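Local coordinates for protein acetyl-xylan esterase (Streptomyces lividans, PDB 2CC0) that probably hydrolyses acetyl esters on xylan in plant cell walls, acting as a metal-dependent family 4 carbohydrate esterase that binds zinc, at residues V140-R145 and Q150-H155; G5-T10 and Q170-K175; Q20-A25 and A163-I168; T120-D125 and G180-Q185. All blocks are in the same frame, centred on the assembly; numbering follows the deposited sequence. Where two conformers were deposited one is given.

Contact 1: V140-R145 and Q150-H155; sequences VQAVSR and QVILMH. With ACT (acetate ion), chain D.
Ile152 reaches from strand 151-155 to the helix carrying Ala142 and Val143. Its CB is directed at that helix but touches none of its atoms, and the two branches then part. CG2, between the backbone N and carbonyl carbon, stays near the sheet, where the side chain also meets Leu9. CG1 is anti to the backbone N (chi1 -178°), and the nearly extended second torsion (160°) carries CD1 straight out to the helix. This terminal methyl meets Ala142 CB at 3.8 Å and Val143 CG2 at 3.7 Å, and Ile152 CD1 also lies 3.7 Å from the backbone N of Val143. The Val143 and Ile152 side chains cross at roughly a right angle. Strand 126-127, helix 136-144 and strand 151-155 form a beta-alpha-beta unit of the barrel-like polysaccharide deacetylase fold, and Val126 of the first strand also touches both Ala142 and Ile152. At the turn, one water donates to Arg145 O (2.9 Å) and to Gln150 OE1 (2.8 Å). Gln150 OE1 is gripped a second time by Gly147 N, while its NE2 bonds Asn148 O of the second subunit. At the far end of the strand, His155 NE2 donates a weak, bent bond (137°) to acetate OXT at 3.4 Å; Tyr103 N holds the same ion, and the His155 side chain touches the zinc ligand Asp13.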
loop_
_atom_site.group_PDB
_atom_site.type_symbol
_atom_site.label_atom_id
_atom_site.label_comp_id
_atom_site.label_asym_id
_atom_site.label_seq_id
_atom_site.Cartn_x
_atom_site.Cartn_y
_atom_site.Cartn_z
ATOM N N VAL A 140 -14.328 16.746 -4.210
ATOM C CA VAL A 140 -13.279 17.343 -5.028
ATOM C C VAL A 140 -12.055 17.685 -4.171
ATOM O O VAL A 140 -10.916 17.439 -4.591
ATOM C CB VAL A 140 -13.783 18.599 -5.797
ATOM C CG1 VAL A 140 -12.636 19.247 -6.587
ATOM C CG2 VAL A 140 -14.945 18.193 -6.760
ATOM N N GLN A 141 -12.297 18.244 -2.979
ATOM C CA GLN A 141 -11.244 18.558 -2.014
ATOM C C GLN A 141 -10.445 17.307 -1.619
ATOM O O GLN A 141 -9.217 17.337 -1.505
ATOM C CB GLN A 141 -11.859 19.208 -0.772
ATOM C CG GLN A 141 -10.849 19.584 0.317
ATOM C CD GLN A 141 -9.733 20.525 -0.171
ATOM O OE1 GLN A 141 -8.625 20.519 0.370
ATOM N NE2 GLN A 141 -10.025 21.332 -1.183
ATOM N N ALA A 142 -11.158 16.196 -1.403
ATOM C CA ALA A 142 -10.489 14.919 -1.060
ATOM C C ALA A 142 -9.553 14.498 -2.207
ATOM O O ALA A 142 -8.419 14.097 -1.979
ATOM C CB ALA A 142 -11.526 13.830 -0.775
ATOM N N VAL A 143 -10.024 14.590 -3.453
ATOM C CA VAL A 143 -9.191 14.297 -4.615
ATOM C C VAL A 143 -7.947 15.193 -4.662
ATOM O O VAL A 143 -6.858 14.719 -5.000
ATOM C CB VAL A 143 -10.007 14.369 -5.949
ATOM C CG1 VAL A 143 -9.079 14.378 -7.153
ATOM C CG2 VAL A 143 -10.984 13.210 -6.030
ATOM N N SER A 144 -8.115 16.462 -4.280
ATOM C CA SER A 144 -6.999 17.425 -4.265
ATOM C C SER A 144 -5.855 17.047 -3.298
ATOM O O SER A 144 -4.744 17.560 -3.413
ATOM C CB SER A 144 -7.495 18.855 -3.996
ATOM O OG SER A 144 -7.612 19.138 -2.609
ATOM N N ARG A 145 -6.127 16.147 -2.357
ATOM C CA ARG A 145 -5.109 15.714 -1.401
ATOM C C ARG A 145 -4.206 14.608 -1.926
ATOM O O ARG A 145 -3.183 14.286 -1.302
ATOM C CB ARG A 145 -5.780 15.260 -0.119
ATOM C CG ARG A 145 -6.544 16.381 0.535
ATOM C CD ARG A 145 -6.623 16.141 1.990
ATOM N NE ARG A 145 -7.542 15.059 2.312
ATOM C CZ ARG A 145 -8.867 15.187 2.390
ATOM N NH1 ARG A 145 -9.458 16.356 2.146
ATOM N NH2 ARG A 145 -9.613 14.139 2.713
ATOM N N GLN A 150 -1.148 7.564 -4.991
ATOM C CA GLN A 150 -2.199 7.417 -4.000
ATOM C C GLN A 150 -3.572 7.066 -4.545
ATOM O O GLN A 150 -3.921 7.421 -5.681
ATOM C CB GLN A 150 -2.248 8.632 -3.094
ATOM C CG GLN A 150 -0.889 8.830 -2.414
ATOM C CD GLN A 150 -0.930 9.870 -1.321
ATOM O OE1 GLN A 150 -1.355 11.001 -1.550
ATOM N NE2 GLN A 150 -0.463 9.496 -0.116
ATOM N N VAL A 151 -4.344 6.418 -3.675
ATOM C CA VAL A 151 -5.634 5.816 -4.032
ATOM C C VAL A 151 -6.754 6.478 -3.219
ATOM O O VAL A 151 -6.632 6.639 -2.007
ATOM C CB VAL A 151 -5.592 4.307 -3.726
ATOM C CG1 VAL A 151 -6.944 3.692 -3.890
ATOM C CG2 VAL A 151 -4.546 3.560 -4.591
ATOM N N ILE A 152 -7.852 6.843 -3.889
ATOM C CA ILE A 152 -9.004 7.434 -3.200
ATOM C C ILE A 152 -10.228 6.498 -3.270
ATOM O O ILE A 152 -10.522 5.945 -4.332
ATOM C CB ILE A 152 -9.377 8.842 -3.769
ATOM C CG1 ILE A 152 -10.551 9.436 -2.969
ATOM C CG2 ILE A 152 -9.661 8.776 -5.284
ATOM C CD1 ILE A 152 -10.702 10.950 -3.097
ATOM N N LEU A 153 -10.910 6.343 -2.132
ATOM C CA LEU A 153 -12.171 5.625 -2.041
ATOM C C LEU A 153 -13.355 6.511 -2.434
ATOM O O LEU A 153 -13.633 7.543 -1.791
ATOM C CB LEU A 153 -12.377 5.128 -0.599
ATOM C CG LEU A 153 -13.753 4.531 -0.282
ATOM C CD1 LEU A 153 -13.991 3.237 -1.096
ATOM C CD2 LEU A 153 -13.904 4.287 1.223
ATOM N N MET A 154 -14.066 6.089 -3.492
ATOM C CA MET A 154 -15.364 6.683 -3.827
ATOM C C MET A 154 -16.330 5.526 -4.068
ATOM O O MET A 154 -15.907 4.370 -4.077
ATOM C CB MET A 154 -15.254 7.593 -5.061
ATOM C CG MET A 154 -14.444 8.858 -4.769
ATOM S SD MET A 154 -14.332 9.927 -6.206
ATOM C CE MET A 154 -13.153 8.960 -7.160
ATOM N N HIS A 155 -17.599 5.848 -4.276
ATOM C CA HIS A 155 -18.613 4.819 -4.512
ATOM C C HIS A 155 -19.360 5.035 -5.812
ATOM O O HIS A 155 -19.417 6.155 -6.317
ATOM C CB HIS A 155 -19.571 4.761 -3.327
ATOM C CG HIS A 155 -18.900 4.266 -2.078
ATOM N ND1 HIS A 155 -18.048 5.054 -1.331
ATOM C CD2 HIS A 155 -18.896 3.046 -1.497
ATOM C CE1 HIS A 155 -17.565 4.343 -0.330
ATOM N NE2 HIS A 155 -18.067 3.123 -0.403
HETATM C C ACT D . -15.944 -0.349 1.250
HETATM O O ACT D . -16.685 -0.956 2.059
HETATM O OXT ACT D . -16.487 0.203 0.250
HETATM C CH3 ACT D . -14.461 -0.297 1.468
HETATM O O HOH W 1 -2.566 12.224 0.630
#

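Contact 2: G5-T10 and Q170-K175; sequences GYVGLT and QTLAGK
Leu172 and Val7 meet methyl against methyl, their side chains crossing obliquely. The fork of Leu172 straddles one branch of the valine: Val7 CG2 lies 3.8 Å from Leu172 CD1 and equally far from Leu172 CD2. The other valine methyl is more distant, with Val7 CG1 at 4.2 Å from Leu172 CD2. On the helix, the leucine CG lies anti to the carbonyl carbon (chi1 -67°) and the second torsion is extended, which sends the fork out towards the strand. Two residues along that strand, on the same side, Leu9 contributes a looser touch, its CD1 being 4.4 Å from Leu172 CD1. No hydrogen bond links the segments, so the contact consists of apolar packing across a CA separation of 8.5 Å between Val7 and Leu172. Val143 of helix 136-144 and Leu177 of strand 177-179 also pack on Leu172. Backbone bonds of Val7 to Cys178 and of Gly8 to Gln150 place strand 5-12 between strands 177-179 and 151-155. Helix 159-174 joins those two strands and passes over the one between them, a classic beta-alpha-beta crossover within the parallel sheet of the deacetylase barrel.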
loop_
_atom_site.group_PDB
_atom_site.type_symbol
_atom_site.label_atom_id
_atom_site.label_comp_id
_atom_site.label_asym_id
_atom_site.label_seq_id
_atom_site.Cartn_x
_atom_site.Cartn_y
_atom_site.Cartn_z
ATOM N N GLY A 5 2.461 12.304 -12.768
ATOM C CA GLY A 5 2.239 11.273 -11.753
ATOM C C GLY A 5 0.851 10.706 -11.977
ATOM O O GLY A 5 0.098 11.236 -12.805
ATOM N N TYR A 6 0.511 9.660 -11.215
ATOM C CA TYR A 6 -0.770 8.957 -11.370
ATOM C C TYR A 6 -1.457 8.775 -10.050
ATOM O O TYR A 6 -0.799 8.534 -9.014
ATOM C CB TYR A 6 -0.570 7.597 -12.051
ATOM C CG TYR A 6 -0.084 7.762 -13.472
ATOM C CD1 TYR A 6 -0.989 7.893 -14.522
ATOM C CD2 TYR A 6 1.276 7.832 -13.745
ATOM C CE1 TYR A 6 -0.551 8.063 -15.828
ATOM C CE2 TYR A 6 1.732 8.007 -15.046
ATOM C CZ TYR A 6 0.812 8.129 -16.079
ATOM O OH TYR A 6 1.273 8.310 -17.374
ATOM N N VAL A 7 -2.790 8.885 -10.081
ATOM C CA VAL A 7 -3.580 8.581 -8.886
ATOM C C VAL A 7 -4.532 7.439 -9.186
ATOM O O VAL A 7 -4.812 7.165 -10.353
ATOM C CB VAL A 7 -4.399 9.782 -8.414
ATOM C CG1 VAL A 7 -3.459 10.999 -8.057
ATOM C CG2 VAL A 7 -5.492 10.153 -9.455
ATOM N N GLY A 8 -5.025 6.796 -8.120
ATOM C CA GLY A 8 -5.924 5.651 -8.253
ATOM C C GLY A 8 -7.343 6.044 -7.927
ATOM O O GLY A 8 -7.725 6.035 -6.755
ATOM N N LEU A 9 -8.127 6.403 -8.952
ATOM C CA LEU A 9 -9.559 6.635 -8.713
ATOM C C LEU A 9 -10.246 5.297 -8.603
ATOM O O LEU A 9 -10.037 4.423 -9.451
ATOM C CB LEU A 9 -10.181 7.408 -9.870
ATOM C CG LEU A 9 -9.532 8.754 -10.159
ATOM C CD1 LEU A 9 -10.267 9.406 -11.372
ATOM C CD2 LEU A 9 -9.518 9.701 -8.951
ATOM N N THR A 10 -11.060 5.120 -7.558
ATOM C CA THR A 10 -11.771 3.861 -7.382
ATOM C C THR A 10 -13.221 4.099 -6.992
ATOM O O THR A 10 -13.531 5.106 -6.343
ATOM C CB THR A 10 -11.083 2.946 -6.311
ATOM O OG1 THR A 10 -11.313 3.486 -5.005
ATOM C CG2 THR A 10 -9.575 2.835 -6.571
ATOM N N GLN A 170 -10.507 18.265 -13.623
ATOM C CA GLN A 170 -9.853 19.584 -13.556
ATOM C C GLN A 170 -8.788 19.675 -12.491
ATOM O O GLN A 170 -7.686 20.200 -12.730
ATOM C CB GLN A 170 -10.910 20.667 -13.311
ATOM C CG GLN A 170 -11.795 20.875 -14.520
ATOM C CD GLN A 170 -13.053 21.640 -14.184
ATOM O OE1 GLN A 170 -13.098 22.386 -13.198
ATOM N NE2 GLN A 170 -14.090 21.451 -14.995
ATOM N N THR A 171 -9.119 19.148 -11.310
ATOM C CA THR A 171 -8.187 19.119 -10.191
ATOM C C THR A 171 -6.918 18.345 -10.553
ATOM O O THR A 171 -5.804 18.823 -10.314
ATOM C CB THR A 171 -8.870 18.512 -8.949
ATOM O OG1 THR A 171 -9.990 19.333 -8.601
ATOM C CG2 THR A 171 -7.905 18.449 -7.748
ATOM N N LEU A 172 -7.081 17.150 -11.121
ATOM C CA LEU A 172 -5.928 16.338 -11.489
ATOM C C LEU A 172 -5.090 17.035 -12.561
ATOM O O LEU A 172 -3.866 17.115 -12.434
ATOM C CB LEU A 172 -6.352 14.949 -11.961
ATOM C CG LEU A 172 -6.969 14.089 -10.850
ATOM C CD1 LEU A 172 -7.381 12.743 -11.463
ATOM C CD2 LEU A 172 -6.007 13.915 -9.668
ATOM N N ALA A 173 -5.757 17.546 -13.595
ATOM C CA ALA A 173 -5.074 18.223 -14.702
ATOM C C ALA A 173 -4.289 19.422 -14.185
ATOM O O ALA A 173 -3.135 19.604 -14.555
ATOM C CB ALA A 173 -6.066 18.631 -15.803
ATOM N N GLY A 174 -4.898 20.207 -13.302
ATOM C CA GLY A 174 -4.209 21.353 -12.679
ATOM C C GLY A 174 -2.905 20.997 -11.978
ATOM O O GLY A 174 -1.974 21.836 -11.887
ATOM N N LYS A 175 -2.814 19.754 -11.509
ATOM C CA LYS A 175 -1.690 19.280 -10.719
ATOM C C LYS A 175 -0.713 18.467 -11.540
ATOM O O LYS A 175 0.271 17.971 -11.001
ATOM C CB LYS A 175 -2.201 18.420 -9.561
ATOM C CG LYS A 175 -2.829 19.232 -8.459
ATOM C CD LYS A 175 -3.462 18.331 -7.456
ATOM C CE LYS A 175 -3.041 18.748 -6.080
ATOM N NZ LYS A 175 -2.819 17.586 -5.206
#

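Contact 3: Q20-A25 and A163-I168; sequences QSLLNA and AAIPRI
The carbonyl group of Ala25 turns one face to Ile165: the isoleucine methyl CG2 stands over it, 3.7 Å from Ala25 C and 3.6 Å from Ala25 O. The contact is helix-to-helix packing between helices 19-28 and 159-174, two of the helices on the outside of the barrel-like deacetylase fold. The Ala25 oxygen also accepts a hydrogen bond from Asn29 ND2, so its polar demand is met beside an apolar neighbour. On the far side of the same helix the amides of Gln20 and Asn24, one turn apart, are linked by a bond of 3.1 Å from Gln20 NE2 to Asn24 OD1; the donor stands 49° out of the carbonyl plane, so no lone pair is used squarely. Ile165 carries the contact from helix 159-174, touching both Leu22 and Ala25. With CG1 anti to the carbonyl carbon (chi1 -59°), CG2 is left for the Ala25 backbone, while CG1 and CD1 run on to Leu22. Ala25 CB sits 4.0 Å from Ile165 CB, where the two backbones come nearest, 6.4 Å between the CA atoms of Ala25 and Ile165. An alanine in place of Ile165 removes both branches and would probably open a gap between the helices, leaving Leu22 CD1 and the Ala25 carbonyl without their apolar partner. Helix 159-174 is kinked just beyond this residue, at Pro166, whose ring nitrogen has no hydrogen to give the preceding turn. The Leu22 and Ile165 side chains cross at about a right angle, with Leu22 CD1 4.0 Å from Ile165 CD1.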
loop_
_atom_site.group_PDB
_atom_site.type_symbol
_atom_site.label_atom_id
_atom_site.label_comp_id
_atom_site.label_asym_id
_atom_site.label_seq_id
_atom_site.Cartn_x
_atom_site.Cartn_y
_atom_site.Cartn_z
ATOM N N GLN A 20 -23.947 3.360 -15.500
ATOM C CA GLN A 20 -23.728 3.880 -16.859
ATOM C C GLN A 20 -23.494 5.402 -16.883
ATOM O O GLN A 20 -22.609 5.882 -17.606
ATOM C CB GLN A 20 -24.849 3.492 -17.827
ATOM C CG GLN A 20 -24.476 3.769 -19.292
ATOM C CD GLN A 20 -23.305 2.898 -19.809
ATOM O OE1 GLN A 20 -23.463 1.695 -20.003
ATOM N NE2 GLN A 20 -22.135 3.515 -20.035
ATOM N N SER A 21 -24.272 6.162 -16.099
ATOM C CA SER A 21 -24.090 7.617 -16.018
ATOM C C SER A 21 -22.690 7.983 -15.521
ATOM O O SER A 21 -22.049 8.868 -16.073
ATOM C CB SER A 21 -25.142 8.244 -15.102
ATOM O OG SER A 21 -26.431 8.138 -15.703
ATOM N N LEU A 22 -22.220 7.259 -14.501
ATOM C CA LEU A 22 -20.877 7.461 -13.983
ATOM C C LEU A 22 -19.818 7.151 -15.043
ATOM O O LEU A 22 -18.878 7.922 -15.232
ATOM C CB LEU A 22 -20.658 6.578 -12.742
ATOM C CG LEU A 22 -19.305 6.673 -12.004
ATOM C CD1 LEU A 22 -19.010 8.107 -11.543
ATOM C CD2 LEU A 22 -19.292 5.700 -10.813
ATOM N N LEU A 23 -19.980 6.023 -15.734
ATOM C CA LEU A 23 -19.001 5.644 -16.753
ATOM C C LEU A 23 -18.945 6.690 -17.864
ATOM O O LEU A 23 -17.860 7.056 -18.327
ATOM C CB LEU A 23 -19.348 4.272 -17.347
ATOM C CG LEU A 23 -19.268 3.070 -16.417
ATOM C CD1 LEU A 23 -19.726 1.813 -17.196
ATOM C CD2 LEU A 23 -17.847 2.870 -15.872
ATOM N N ASN A 24 -20.120 7.164 -18.277
ATOM C CA ASN A 24 -20.192 8.194 -19.324
ATOM C C ASN A 24 -19.474 9.475 -18.893
ATOM O O ASN A 24 -18.720 10.047 -19.661
ATOM C CB ASN A 24 -21.643 8.482 -19.692
ATOM C CG ASN A 24 -22.289 7.347 -20.472
ATOM O OD1 ASN A 24 -21.611 6.420 -20.953
ATOM N ND2 ASN A 24 -23.610 7.404 -20.587
ATOM N N ALA A 25 -19.693 9.897 -17.650
ATOM C CA ALA A 25 -19.000 11.061 -17.104
ATOM C C ALA A 25 -17.487 10.867 -17.065
ATOM O O ALA A 25 -16.729 11.743 -17.478
ATOM C CB ALA A 25 -19.538 11.434 -15.737
ATOM N N ALA A 163 -21.673 14.247 -9.848
ATOM C CA ALA A 163 -21.577 15.692 -10.100
ATOM C C ALA A 163 -20.132 16.199 -10.045
ATOM O O ALA A 163 -19.779 17.197 -10.687
ATOM C CB ALA A 163 -22.411 16.440 -9.104
ATOM N N ALA A 164 -19.314 15.503 -9.254
ATOM C CA ALA A 164 -17.913 15.870 -9.034
ATOM C C ALA A 164 -16.978 15.554 -10.193
ATOM O O ALA A 164 -15.878 16.105 -10.265
ATOM C CB ALA A 164 -17.396 15.170 -7.744
ATOM N N ILE A 165 -17.389 14.661 -11.094
ATOM C CA ILE A 165 -16.438 14.128 -12.082
ATOM C C ILE A 165 -15.686 15.215 -12.901
ATOM O O ILE A 165 -14.465 15.175 -12.974
ATOM C CB ILE A 165 -17.066 13.037 -12.987
ATOM C CG1 ILE A 165 -17.582 11.858 -12.152
ATOM C CG2 ILE A 165 -16.096 12.601 -14.078
ATOM C CD1 ILE A 165 -16.552 11.205 -11.201
ATOM N N PRO A 166 -16.407 16.187 -13.513
ATOM C CA PRO A 166 -15.619 17.199 -14.243
ATOM C C PRO A 166 -14.585 17.951 -13.383
ATOM O O PRO A 166 -13.444 18.119 -13.818
ATOM C CB PRO A 166 -16.686 18.163 -14.813
ATOM C CG PRO A 166 -17.955 17.385 -14.780
ATOM C CD PRO A 166 -17.855 16.440 -13.592
ATOM N N ARG A 167 -14.962 18.367 -12.176
ATOM C CA ARG A 167 -14.022 19.039 -11.273
ATOM C C ARG A 167 -12.900 18.136 -10.771
ATOM O O ARG A 167 -11.790 18.611 -10.496
ATOM C CB ARG A 167 -14.753 19.682 -10.107
ATOM C CG ARG A 167 -15.457 20.979 -10.519
ATOM C CD ARG A 167 -16.404 21.434 -9.427
ATOM N NE ARG A 167 -15.706 21.865 -8.216
ATOM C CZ ARG A 167 -16.280 21.949 -7.013
ATOM N NH1 ARG A 167 -17.567 21.639 -6.854
ATOM N NH2 ARG A 167 -15.566 22.342 -5.963
ATOM N N ILE A 168 -13.164 16.845 -10.665
ATOM C CA ILE A 168 -12.073 15.885 -10.383
ATOM C C ILE A 168 -11.032 15.893 -11.519
ATOM O O ILE A 168 -9.814 15.996 -11.283
ATOM C CB ILE A 168 -12.641 14.480 -10.124
ATOM C CG1 ILE A 168 -13.364 14.476 -8.752
ATOM C CG2 ILE A 168 -11.527 13.419 -10.209
ATOM C CD1 ILE A 168 -14.137 13.192 -8.415
#

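Contact 4: T120-D125 and G180-Q185; sequences TEVIWD and GMISPQ
Thr120 begins the contact with a short hydrogen bond, its OG1 donating to Pro184 O at 2.5 Å. The hydroxyl lies in the plane of the carbonyl and on a lone pair, with a C=O...donor angle of 129°. Having OG1 anti to the carbonyl carbon (chi1 -62°) brings the methyl to the same oxygen, Thr120 CG2 being 3.3 Å from Pro184 O. Arg111 of the second subunit bonds both Thr120 OG1 and Pro184 O, tying this pair into the dimer interface. With a valine in its place, Pro184 O would probably lose its partner within the chain and Arg111 of the second subunit one of its acceptors. Two residues on, Val122 CG2 meets Ile182 CG2 at 4.1 Å, one methyl from each of two obliquely placed side chains. At the end of the segment, Asp125 forms a salt bridge through OD1 with Arg188 of the second subunit, while OD2 accepts from Val151 N. Leu98, on the strand paired in parallel with 120-121, touches Thr120, Val122 and Ile182 alike; strand 181-182, itself paired antiparallel with 189-190, rests through Ile182 on Val151 and Thr34 of the main parallel sheet.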
loop_
_atom_site.group_PDB
_atom_site.type_symbol
_atom_site.label_atom_id
_atom_site.label_comp_id
_atom_site.label_asym_id
_atom_site.label_seq_id
_atom_site.Cartn_x
_atom_site.Cartn_y
_atom_site.Cartn_z
ATOM N N THR A 120 -4.399 -8.981 -4.652
ATOM C CA THR A 120 -3.716 -7.971 -3.842
ATOM C C THR A 120 -4.755 -7.162 -3.082
ATOM O O THR A 120 -5.696 -6.665 -3.691
ATOM C CB THR A 120 -2.911 -7.070 -4.779
ATOM O OG1 THR A 120 -1.934 -7.907 -5.419
ATOM C CG2 THR A 120 -2.186 -5.943 -4.016
ATOM N N GLU A 121 -4.571 -6.998 -1.766
ATOM C CA GLU A 121 -5.515 -6.188 -0.979
ATOM C C GLU A 121 -5.281 -4.717 -1.252
ATOM O O GLU A 121 -4.134 -4.245 -1.228
ATOM C CB GLU A 121 -5.327 -6.480 0.516
ATOM C CG GLU A 121 -6.341 -5.852 1.436
ATOM C CD GLU A 121 -6.070 -6.312 2.849
ATOM O OE1 GLU A 121 -6.604 -7.378 3.244
ATOM O OE2 GLU A 121 -5.303 -5.610 3.537
ATOM N N VAL A 122 -6.370 -3.988 -1.460
ATOM C CA VAL A 122 -6.308 -2.564 -1.749
ATOM C C VAL A 122 -7.252 -1.842 -0.808
ATOM O O VAL A 122 -8.474 -1.998 -0.895
ATOM C CB VAL A 122 -6.715 -2.271 -3.207
ATOM C CG1 VAL A 122 -6.720 -0.755 -3.458
ATOM C CG2 VAL A 122 -5.754 -2.984 -4.180
ATOM N N ILE A 123 -6.677 -1.077 0.116
ATOM C CA ILE A 123 -7.434 -0.208 1.005
ATOM C C ILE A 123 -7.559 1.148 0.302
ATOM O O ILE A 123 -8.042 1.224 -0.810
ATOM C CB ILE A 123 -6.777 -0.128 2.431
ATOM C CG1 ILE A 123 -6.386 -1.532 2.917
ATOM C CG2 ILE A 123 -7.733 0.523 3.439
ATOM C CD1 ILE A 123 -7.601 -2.495 3.131
ATOM N N TRP A 124 -7.079 2.216 0.924
ATOM C CA TRP A 124 -7.094 3.539 0.281
ATOM C C TRP A 124 -6.197 4.471 1.100
ATOM O O TRP A 124 -5.832 4.163 2.250
ATOM C CB TRP A 124 -8.520 4.138 0.158
ATOM C CG TRP A 124 -9.245 4.158 1.450
ATOM C CD1 TRP A 124 -9.156 5.119 2.429
ATOM C CD2 TRP A 124 -10.147 3.158 1.943
ATOM N NE1 TRP A 124 -9.945 4.775 3.506
ATOM C CE2 TRP A 124 -10.570 3.581 3.232
ATOM C CE3 TRP A 124 -10.647 1.942 1.423
ATOM C CZ2 TRP A 124 -11.469 2.830 4.017
ATOM C CZ3 TRP A 124 -11.534 1.181 2.218
ATOM C CH2 TRP A 124 -11.934 1.644 3.494
ATOM N N ASP A 125 -5.821 5.580 0.474
ATOM C CA ASP A 125 -5.069 6.655 1.132
ATOM C C ASP A 125 -6.020 7.761 1.613
ATOM O O ASP A 125 -5.794 8.395 2.658
ATOM C CB ASP A 125 -4.030 7.229 0.153
ATOM C CG ASP A 125 -2.976 6.199 -0.198
ATOM O OD1 ASP A 125 -2.088 5.989 0.671
ATOM O OD2 ASP A 125 -3.037 5.562 -1.284
ATOM N N GLY A 180 -4.721 6.600 -13.034
ATOM C CA GLY A 180 -3.916 5.444 -13.352
ATOM C C GLY A 180 -4.549 4.139 -12.891
ATOM O O GLY A 180 -5.659 4.119 -12.368
ATOM N N MET A 181 -3.841 3.052 -13.161
ATOM C CA MET A 181 -4.307 1.761 -12.693
ATOM C C MET A 181 -3.579 1.445 -11.400
ATOM O O MET A 181 -2.624 2.126 -11.023
ATOM C CB MET A 181 -4.066 0.658 -13.722
ATOM C CG MET A 181 -2.625 0.274 -13.836
ATOM S SD MET A 181 -2.340 -0.851 -15.198
ATOM C CE MET A 181 -0.567 -0.939 -15.075
ATOM N N ILE A 182 -4.078 0.450 -10.696
ATOM C CA ILE A 182 -3.471 0.051 -9.428
ATOM C C ILE A 182 -2.622 -1.198 -9.617
ATOM O O ILE A 182 -3.101 -2.238 -10.110
ATOM C CB ILE A 182 -4.545 -0.146 -8.309
ATOM C CG1 ILE A 182 -5.213 1.218 -7.995
ATOM C CG2 ILE A 182 -3.898 -0.745 -7.051
ATOM C CD1 ILE A 182 -6.554 1.112 -7.246
ATOM N N SER A 183 -1.341 -1.070 -9.263
ATOM C CA SER A 183 -0.396 -2.164 -9.415
ATOM C C SER A 183 -0.740 -3.356 -8.510
ATOM O O SER A 183 -0.842 -3.184 -7.292
ATOM C CB SER A 183 0.995 -1.678 -9.025
ATOM O OG SER A 183 1.872 -2.797 -8.963
ATOM N N PRO A 184 -0.879 -4.569 -9.079
ATOM C CA PRO A 184 -1.016 -5.727 -8.180
ATOM C C PRO A 184 0.225 -6.019 -7.334
ATOM O O PRO A 184 0.113 -6.691 -6.314
ATOM C CB PRO A 184 -1.262 -6.912 -9.147
ATOM C CG PRO A 184 -1.754 -6.270 -10.405
ATOM C CD PRO A 184 -0.990 -4.967 -10.498
ATOM N N GLN A 185 1.392 -5.503 -7.741
ATOM C CA GLN A 185 2.614 -5.745 -6.996
ATOM C C GLN A 185 2.639 -4.865 -5.744
ATOM O O GLN A 185 2.869 -5.347 -4.618
ATOM C CB GLN A 185 3.825 -5.481 -7.904
ATOM C CG GLN A 185 3.922 -6.473 -9.068
ATOM C CD GLN A 185 3.698 -5.849 -10.459
ATOM O OE1 GLN A 185 2.595 -5.908 -11.004
ATOM N NE2 GLN A 185 4.766 -5.260 -11.040
#

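From the N terminus, strand 5-12 opens contact 2, helix 19-28 opens contact 3, and residues 120-125 open contact 4. Contact 1 closes first, over a turn of four residues, and is nested inside the loops of the other three. Helix 159-174 then closes contact 3 and, about two turns later, contact 2, so contact 3 nests within contact 2. Contact 4 closes last, at 180-185, and crosses both. Hydrogen bonds around the main sheet join three of them: the Thr10 hydroxyl OG1 bonds Ile152 O between contacts 1 and 2, Val7 O accepts from Gly180 N between contacts 2 and 4, and Val151 O accepts from Asp125 N between contacts 1 and 4. Contacts 3 and 4 lie on opposite sides of the chain's centre.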